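Local coordinates for protein purine nucleosidase, (IunH-1) (Sulfolobus solfataricus, PDB 3T8J) that belongs to the nucleosidase family of alpha/beta proteins and binds a sodium ion, at residues A[242-247]-A[290-295]; A[17-22]-A[208-213]. All coordinates share one frame; numbering follows the deposited sequence. Where two conformers were deposited one is given.

Contact 1: A[242-247]-A[290-295]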
ATOM      1  N   THR A 242     -12.616  14.691 -28.373  1.00 22.84           N
ATOM      2  CA  THR A 242     -13.135  14.340 -29.695  1.00 22.87           C
ATOM      3  C   THR A 242     -12.732  15.366 -30.764  1.00 24.62           C
ATOM      4  O   THR A 242     -12.348  15.013 -31.883  1.00 25.83           O
ATOM      5  CB  THR A 242     -14.678  14.191 -29.643  1.00 22.37           C
ATOM      6  OG1 THR A 242     -15.038  13.250 -28.615  1.00 21.90           O
ATOM      7  CG2 THR A 242     -15.242  13.701 -30.973  1.00 22.68           C
ATOM      8  N   ALA A 243     -12.830  16.643 -30.411  1.00 25.14           N
ATOM      9  CA  ALA A 243     -12.465  17.727 -31.334  1.00 26.01           C
ATOM     10  C   ALA A 243     -10.990  17.626 -31.711  1.00 27.12           C
ATOM     11  O   ALA A 243     -10.642  17.827 -32.871  1.00 27.98           O
ATOM     12  CB  ALA A 243     -12.801  19.116 -30.732  1.00 26.93           C
ATOM     13  N   ILE A 244     -10.134  17.324 -30.736  1.00 26.13           N
ATOM     14  CA  ILE A 244      -8.695  17.157 -31.001  1.00 26.88           C
ATOM     15  C   ILE A 244      -8.473  15.906 -31.869  1.00 27.04           C
ATOM     16  O   ILE A 244      -7.624  15.901 -32.783  1.00 28.49           O
ATOM     17  CB  ILE A 244      -7.898  17.070 -29.681  1.00 26.34           C
ATOM     18  CG1 ILE A 244      -7.884  18.419 -28.973  1.00 27.62           C
ATOM     19  CG2 ILE A 244      -6.467  16.576 -29.920  1.00 26.75           C
ATOM     20  CD1 ILE A 244      -7.444  18.299 -27.518  1.00 25.86           C
ATOM     21  N   ALA A 245      -9.229  14.828 -31.616  1.00 25.23           N
ATOM     22  CA  ALA A 245      -9.101  13.628 -32.473  1.00 25.79           C
ATOM     23  C   ALA A 245      -9.425  13.950 -33.931  1.00 27.28           C
ATOM     24  O   ALA A 245      -8.721  13.531 -34.855  1.00 28.38           O
ATOM     25  CB  ALA A 245      -9.977  12.488 -31.954  1.00 24.63           C
ATOM     26  N   ILE A 246     -10.448  14.764 -34.150  1.00 27.64           N
ATOM     27  CA  ILE A 246     -10.840  15.195 -35.503  1.00 29.83           C
ATOM     28  C   ILE A 246      -9.827  16.155 -36.141  1.00 31.45           C
ATOM     29  O   ILE A 246      -9.432  15.975 -37.314  1.00 33.12           O
ATOM     30  CB  ILE A 246     -12.250  15.865 -35.472  1.00 29.85           C
ATOM     31  CG1 ILE A 246     -13.323  14.840 -35.099  1.00 28.93           C
ATOM     32  CG2 ILE A 246     -12.581  16.521 -36.812  1.00 33.16           C
ATOM     33  CD1 ILE A 246     -14.674  15.456 -34.601  1.00 29.70           C
ATOM     34  N   ASP A 247      -9.421  17.168 -35.379  1.00 31.90           N
ATOM     35  CA  ASP A 247      -8.494  18.221 -35.833  1.00 34.05           C
ATOM     36  C   ASP A 247      -7.417  18.453 -34.779  1.00 34.03           C
ATOM     37  O   ASP A 247      -7.642  19.138 -33.786  1.00 33.18           O
ATOM     38  CB  ASP A 247      -9.283  19.516 -36.071  1.00 35.90           C
ATOM     39  CG  ASP A 247      -8.406  20.683 -36.507  1.00 40.39           C
ATOM     40  OD1 ASP A 247      -7.174  20.514 -36.657  1.00 40.97           O
ATOM     41  OD2 ASP A 247      -8.965  21.787 -36.721  1.00 46.31           O
ATOM     42  N   GLU A 290       1.243  10.739 -25.039  1.00 23.72           N
ATOM     43  CA  GLU A 290       1.356  12.123 -25.433  1.00 24.80           C
ATOM     44  C   GLU A 290       0.248  12.856 -24.715  1.00 24.46           C
ATOM     45  O   GLU A 290      -0.921  12.530 -24.920  1.00 24.95           O
ATOM     46  CB  GLU A 290       1.194  12.281 -26.923  1.00 26.74           C
ATOM     47  CG  GLU A 290       1.353  13.677 -27.409  1.00 30.14           C
ATOM     48  CD  GLU A 290       1.169  13.750 -28.915  1.00 36.23           C
ATOM     49  OE1 GLU A 290       0.060  13.381 -29.402  1.00 36.56           O
ATOM     50  OE2 GLU A 290       2.126  14.169 -29.582  1.00 38.56           O
ATOM     51  N   ILE A 291       0.610  13.828 -23.906  1.00 23.34           N
ATOM     52  CA  ILE A 291      -0.365  14.537 -23.073  1.00 22.62           C
ATOM     53  C   ILE A 291      -0.625  15.931 -23.647  1.00 23.77           C
ATOM     54  O   ILE A 291       0.301  16.667 -23.973  1.00 24.97           O
ATOM     55  CB  ILE A 291       0.134  14.649 -21.608  1.00 22.45           C
ATOM     56  CG1 ILE A 291       0.521  13.267 -21.068  1.00 23.13           C
ATOM     57  CG2 ILE A 291      -0.897  15.408 -20.743  1.00 22.82           C
ATOM     58  CD1 ILE A 291       1.036  13.274 -19.579  1.00 25.76           C
ATOM     59  N   VAL A 292      -1.908  16.303 -23.763  1.00 23.16           N
ATOM     60  CA  VAL A 292      -2.298  17.638 -24.210  1.00 25.00           C
ATOM     61  C   VAL A 292      -2.366  18.573 -23.005  1.00 25.81           C
ATOM     62  O   VAL A 292      -3.084  18.295 -22.038  1.00 25.23           O
ATOM     63  CB  VAL A 292      -3.661  17.605 -24.934  1.00 24.71           C
ATOM     64  CG1 VAL A 292      -4.156  19.024 -25.260  1.00 26.31           C
ATOM     65  CG2 VAL A 292      -3.558  16.725 -26.201  1.00 26.11           C
ATOM     66  N   TYR A 293      -1.608  19.666 -23.050  1.00 26.93           N
ATOM     67  CA  TYR A 293      -1.537  20.619 -21.941  1.00 28.03           C
ATOM     68  C   TYR A 293      -2.256  21.942 -22.218  1.00 29.85           C
ATOM     69  O   TYR A 293      -2.564  22.667 -21.274  1.00 31.28           O
ATOM     70  CB  TYR A 293      -0.065  20.880 -21.550  1.00 28.57           C
ATOM     71  CG  TYR A 293       0.540  19.790 -20.679  1.00 28.33           C
ATOM     72  CD1 TYR A 293       1.239  18.702 -21.215  1.00 30.07           C
ATOM     73  CD2 TYR A 293       0.389  19.828 -19.298  1.00 28.08           C
ATOM     74  CE1 TYR A 293       1.786  17.712 -20.371  1.00 29.32           C
ATOM     75  CE2 TYR A 293       0.930  18.844 -18.464  1.00 28.15           C
ATOM     76  CZ  TYR A 293       1.612  17.773 -19.012  1.00 30.16           C
ATOM     77  OH  TYR A 293       2.130  16.802 -18.148  1.00 32.03           O
ATOM     78  N   GLU A 294      -2.515  22.267 -23.488  1.00 30.26           N
ATOM     79  CA  GLU A 294      -3.218  23.497 -23.878  1.00 32.15           C
ATOM     80  C   GLU A 294      -4.024  23.277 -25.172  1.00 32.37           C
ATOM     81  O   GLU A 294      -3.651  22.429 -26.003  1.00 31.31           O
ATOM     82  CB  GLU A 294      -2.220  24.660 -24.095  1.00 34.93           C
ATOM     83  CG  GLU A 294      -1.326  25.029 -22.895  1.00 37.96           C
ATOM     84  CD  GLU A 294      -0.324  26.145 -23.211  1.00 45.69           C
ATOM     85  OE1 GLU A 294      -0.611  27.017 -24.067  1.00 49.43           O
ATOM     86  OE2 GLU A 294       0.762  26.139 -22.591  1.00 48.75           O
ATOM     87  N   ILE A 295      -5.114  24.035 -25.322  1.00 32.63           N
ATOM     88  CA  ILE A 295      -5.931  24.045 -26.543  1.00 33.73           C
ATOM     89  C   ILE A 295      -6.196  25.489 -27.002  1.00 35.83           C
ATOM     90  O   ILE A 295      -5.979  26.446 -26.257  1.00 36.07           O
ATOM     91  CB  ILE A 295      -7.295  23.284 -26.402  1.00 32.34           C
ATOM     92  CG1 ILE A 295      -8.335  24.103 -25.638  1.00 33.51           C
ATOM     93  CG2 ILE A 295      -7.108  21.909 -25.726  1.00 31.82           C
ATOM     94  CD1 ILE A 295      -9.729  23.597 -25.800  1.00 32.00           C
TER
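Ile244, Val292 and Ile295 meet through methyl groups alone, so no flat group offers a face or an edge here; the single ring in the two segments belongs to Tyr293, whose side chain touches Arg253, Glu255 and Val151 instead. The evidence for a purely apolar contact is one methyl reaching two others: Ile244 CD1 lies 4.0 Å from Ile295 CG2 and 4.1 Å from Val292 CG1. Ile244 and Val292 approach tip to tip, whereas Ile295 crosses Ile244 at about a right angle. With CG1 opposite the carbonyl carbon (chi1 -70°) and a nearly extended outer bond, the ethyl arm of Ile244 can bridge backbones whose closest alpha carbons, Ile244 CA and Ile295 CA, are 8.7 Å apart. Of the 97 Å² buried, Ile244 supplies 52 Å². This is helix-on-sheet packing in an alpha/beta fold: helix 237-246 lies against strand 289-295, which runs parallel to strand 182-185 and antiparallel to strand 251-261. Val292 and Ile295 are three residues apart yet both are directed at the helix, which fits a break in the extended backbone at Tyr293, where psi is -19°. Ile185 of the adjoining strand touches both Ile244 and Val292 and so widens the apolar patch. Beyond the kink, the hydroxyl of Tyr193 is hydrogen-bonded to Ile295 N, and at the other end of the strand Glu290 forms a salt bridge with Arg254.

Contact 2: A[17-22]-A[208-213]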
ATOM      1  N   SER A  17     -20.165  14.049 -28.182  1.00 24.00           N
ATOM      2  CA  SER A  17     -18.955  13.524 -28.855  1.00 23.35           C
ATOM      3  C   SER A  17     -19.327  12.604 -30.050  1.00 23.45           C
ATOM      4  O   SER A  17     -18.718  12.702 -31.142  1.00 23.97           O
ATOM      5  CB  SER A  17     -18.089  12.765 -27.846  1.00 22.64           C
ATOM      6  OG  SER A  17     -17.531  13.656 -26.887  1.00 23.32           O
ATOM      7  N   LEU A  18     -20.285  11.704 -29.843  1.00 23.07           N
ATOM      8  CA  LEU A  18     -20.805  10.863 -30.921  1.00 23.20           C
ATOM      9  C   LEU A  18     -21.260  11.765 -32.070  1.00 24.14           C
ATOM     10  O   LEU A  18     -20.930  11.536 -33.249  1.00 24.06           O
ATOM     11  CB  LEU A  18     -21.966  10.005 -30.407  1.00 23.47           C
ATOM     12  CG  LEU A  18     -22.732   9.218 -31.467  1.00 23.51           C
ATOM     13  CD1 LEU A  18     -21.884   8.158 -32.154  1.00 25.94           C
ATOM     14  CD2 LEU A  18     -23.971   8.582 -30.831  1.00 25.32           C
ATOM     15  N   TYR A  19     -22.040  12.793 -31.735  1.00 24.83           N
ATOM     16  CA  TYR A  19     -22.568  13.700 -32.757  1.00 27.02           C
ATOM     17  C   TYR A  19     -21.456  14.484 -33.476  1.00 27.71           C
ATOM     18  O   TYR A  19     -21.555  14.716 -34.680  1.00 29.10           O
ATOM     19  CB  TYR A  19     -23.629  14.626 -32.182  1.00 27.63           C
ATOM     20  CG  TYR A  19     -24.940  13.970 -31.799  1.00 28.41           C
ATOM     21  CD1 TYR A  19     -25.232  12.636 -32.099  1.00 26.72           C
ATOM     22  CD2 TYR A  19     -25.922  14.701 -31.168  1.00 30.60           C
ATOM     23  CE1 TYR A  19     -26.463  12.062 -31.765  1.00 27.78           C
ATOM     24  CE2 TYR A  19     -27.156  14.130 -30.830  1.00 31.69           C
ATOM     25  CZ  TYR A  19     -27.424  12.821 -31.137  1.00 29.08           C
ATOM     26  OH  TYR A  19     -28.651  12.278 -30.795  1.00 30.44           O
ATOM     27  N   LEU A  20     -20.404  14.890 -32.762  1.00 26.36           N
ATOM     28  CA  LEU A  20     -19.288  15.606 -33.380  0.50 27.88           C
ATOM     29  C   LEU A  20     -18.659  14.721 -34.457  1.00 27.56           C
ATOM     30  O   LEU A  20     -18.360  15.195 -35.555  1.00 29.00           O
ATOM     31  CB  LEU A  20     -18.254  16.031 -32.322  0.50 27.83           C
ATOM     32  CG  LEU A  20     -17.229  17.130 -32.632  0.50 29.32           C
ATOM     33  CD1 LEU A  20     -17.887  18.429 -33.084  0.50 32.21           C
ATOM     34  CD2 LEU A  20     -16.314  17.390 -31.423  0.50 29.77           C
ATOM     35  N   LEU A  21     -18.468  13.435 -34.144  1.00 26.11           N
ATOM     36  CA  LEU A  21     -17.882  12.521 -35.137  1.00 26.01           C
ATOM     37  C   LEU A  21     -18.824  12.399 -36.345  1.00 26.35           C
ATOM     38  O   LEU A  21     -18.403  12.531 -37.501  1.00 29.20           O
ATOM     39  CB  LEU A  21     -17.591  11.123 -34.550  1.00 25.01           C
ATOM     40  CG  LEU A  21     -16.510  10.989 -33.479  1.00 24.61           C
ATOM     41  CD1 LEU A  21     -16.534   9.556 -32.910  1.00 24.99           C
ATOM     42  CD2 LEU A  21     -15.124  11.334 -34.038  1.00 27.16           C
ATOM     43  N   LEU A  22     -20.104  12.136 -36.098  1.00 26.22           N
ATOM     44  CA  LEU A  22     -21.079  11.916 -37.187  1.00 27.36           C
ATOM     45  C   LEU A  22     -21.356  13.144 -38.052  1.00 29.87           C
ATOM     46  O   LEU A  22     -21.438  13.039 -39.305  1.00 31.45           O
ATOM     47  CB  LEU A  22     -22.396  11.375 -36.625  1.00 27.16           C
ATOM     48  CG  LEU A  22     -22.350  10.002 -35.967  1.00 26.91           C
ATOM     49  CD1 LEU A  22     -23.747   9.626 -35.450  1.00 28.23           C
ATOM     50  CD2 LEU A  22     -21.849   8.921 -36.897  1.00 27.41           C
ATOM     51  N   THR A 208     -32.265  26.072 -32.900  1.00 63.57           N
ATOM     52  CA  THR A 208     -32.284  24.871 -33.754  1.00 61.58           C
ATOM     53  C   THR A 208     -32.630  23.677 -32.864  1.00 58.23           C
ATOM     54  O   THR A 208     -32.607  23.791 -31.645  1.00 56.02           O
ATOM     55  CB  THR A 208     -30.910  24.586 -34.381  1.00 58.29           C
ATOM     56  OG1 THR A 208     -29.959  24.345 -33.337  1.00 53.34           O
ATOM     57  CG2 THR A 208     -30.426  25.747 -35.208  1.00 61.15           C
ATOM     58  N   ARG A 209     -32.937  22.524 -33.460  1.00 57.60           N
ATOM     59  CA  ARG A 209     -33.251  21.345 -32.666  0.50 55.46           C
ATOM     60  C   ARG A 209     -32.014  20.941 -31.855  1.00 50.17           C
ATOM     61  O   ARG A 209     -32.123  20.582 -30.677  1.00 47.35           O
ATOM     62  CB  ARG A 209     -33.733  20.192 -33.560  0.50 57.59           C
ATOM     63  CG  ARG A 209     -35.058  20.468 -34.284  0.50 64.49           C
ATOM     64  CD  ARG A 209     -35.326  19.416 -35.361  0.50 68.39           C
ATOM     65  NE  ARG A 209     -36.657  19.518 -35.951  0.50 76.38           N
ATOM     66  CZ  ARG A 209     -37.704  18.801 -35.554  0.50 80.28           C
ATOM     67  NH1 ARG A 209     -37.572  17.936 -34.556  0.50 78.12           N
ATOM     68  NH2 ARG A 209     -38.879  18.949 -36.153  0.50 86.90           N
ATOM     69  N   MET A 210     -30.847  21.023 -32.483  1.00 47.90           N
ATOM     70  CA  MET A 210     -29.612  20.654 -31.809  1.00 44.73           C
ATOM     71  C   MET A 210     -29.272  21.609 -30.670  1.00 42.78           C
ATOM     72  O   MET A 210     -28.843  21.152 -29.612  1.00 39.63           O
ATOM     73  CB  MET A 210     -28.430  20.557 -32.791  1.00 44.57           C
ATOM     74  CG  MET A 210     -28.249  19.196 -33.436  1.00 47.81           C
ATOM     75  SD  MET A 210     -27.865  17.852 -32.274  1.00 49.28           S
ATOM     76  CE  MET A 210     -26.464  18.483 -31.393  1.00 45.94           C
ATOM     77  N   SER A 211     -29.440  22.921 -30.869  1.00 44.59           N
ATOM     78  CA  SER A 211     -29.141  23.888 -29.798  1.00 43.72           C
ATOM     79  C   SER A 211     -30.112  23.688 -28.634  1.00 44.26           C
ATOM     80  O   SER A 211     -29.717  23.756 -27.463  1.00 41.57           O
ATOM     81  CB  SER A 211     -29.156  25.340 -30.301  1.00 47.63           C
ATOM     82  OG  SER A 211     -30.466  25.825 -30.522  1.00 49.81           O
ATOM     83  N   GLU A 212     -31.381  23.435 -28.948  1.00 47.45           N
ATOM     84  CA  GLU A 212     -32.365  23.167 -27.890  1.00 49.67           C
ATOM     85  C   GLU A 212     -32.018  21.887 -27.111  1.00 45.30           C
ATOM     86  O   GLU A 212     -32.151  21.837 -25.884  1.00 44.59           O
ATOM     87  CB  GLU A 212     -33.790  23.106 -28.464  1.00 54.49           C
ATOM     88  CG  GLU A 212     -34.341  24.473 -28.896  1.00 62.83           C
ATOM     89  CD  GLU A 212     -35.551  24.396 -29.841  1.00 72.23           C
ATOM     90  OE1 GLU A 212     -35.890  23.297 -30.344  1.00 77.49           O
ATOM     91  OE2 GLU A 212     -36.171  25.454 -30.100  1.00 80.64           O
ATOM     92  N   LEU A 213     -31.580  20.856 -27.834  1.00 43.60           N
ATOM     93  CA  LEU A 213     -31.161  19.604 -27.208  1.00 40.37           C
ATOM     94  C   LEU A 213     -29.936  19.817 -26.305  1.00 36.99           C
ATOM     95  O   LEU A 213     -29.887  19.323 -25.173  1.00 35.62           O
ATOM     96  CB  LEU A 213     -30.854  18.555 -28.282  1.00 40.42           C
ATOM     97  CG  LEU A 213     -30.451  17.181 -27.742  1.00 39.46           C
ATOM     98  CD1 LEU A 213     -31.492  16.616 -26.753  1.00 42.97           C
ATOM     99  CD2 LEU A 213     -30.226  16.220 -28.912  1.00 42.10           C
TER
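Tyr19 carries the contact, burying 53 Å² against Met210 (29 Å²) and Leu213 (18 Å²), which sit one turn apart on the opposing helix. Met210 makes a Met-aromatic contact: its SD stands 4.8 Å from the centroid of the Tyr19 ring, 58° off the ring normal, an oblique approach that is neither over the face nor in the ring plane. The Met210 chain bends at both chi2 (-63°) and chi3, which brings Met210 CE to 3.8 Å from Tyr19 CD2. Leu213 comes to the same CD2-CE2 side of the ring but near its plane, with Leu213 CD2 at the edge, 4.2 Å from Tyr19 CE2; the two side chains cross at about a right angle. The far end of the ring is held separately, since Tyr19 OH is hydrogen-bonded to Ala50 O. Met210 lies in the first turn of its helix, whose start is fixed by a capping box: Ser211 N donates to Thr208 OG1 at 2.9 Å, and Thr208 N donates back to Ser211 OG at 3.0 Å. Backbone hydrogen bonds of Arg209 and Met210 with Phe311 tie this turn to the C terminus, and the Met210 side chain also touches Phe311. Helix 40-53 borders Tyr19 and Leu213, through Gln53 and Trp49 respectively, while Leu20 and Leu21 of helix 12-23 pack on helix 237-246 and Leu21 and Leu22 on strand 27-33.

In the fold
From the N terminus, strand 3-8 leads into helix 12-23, which carries Asp14 of the sodium site and, farther along, segment 17-22. Contact 2 closes a long loop of 185 intervening residues, bringing helix 209-227 to helix 12-23 after most of the parallel strands have been laid down. The next helix, 237-246, opens contact 1, whose 42-residue excursion holds strands 251-261 and 272-275 before strand 289-295 returns. The two loops are in series, neither nested nor crossed. Their centres lie 20 Å apart, yet helices 12-23 and 237-246 touch directly: Thr242 OG1 is 3.1 Å from Ser17 OG, a probable though weak hydrogen bond, and Leu20 packs beside Ala243.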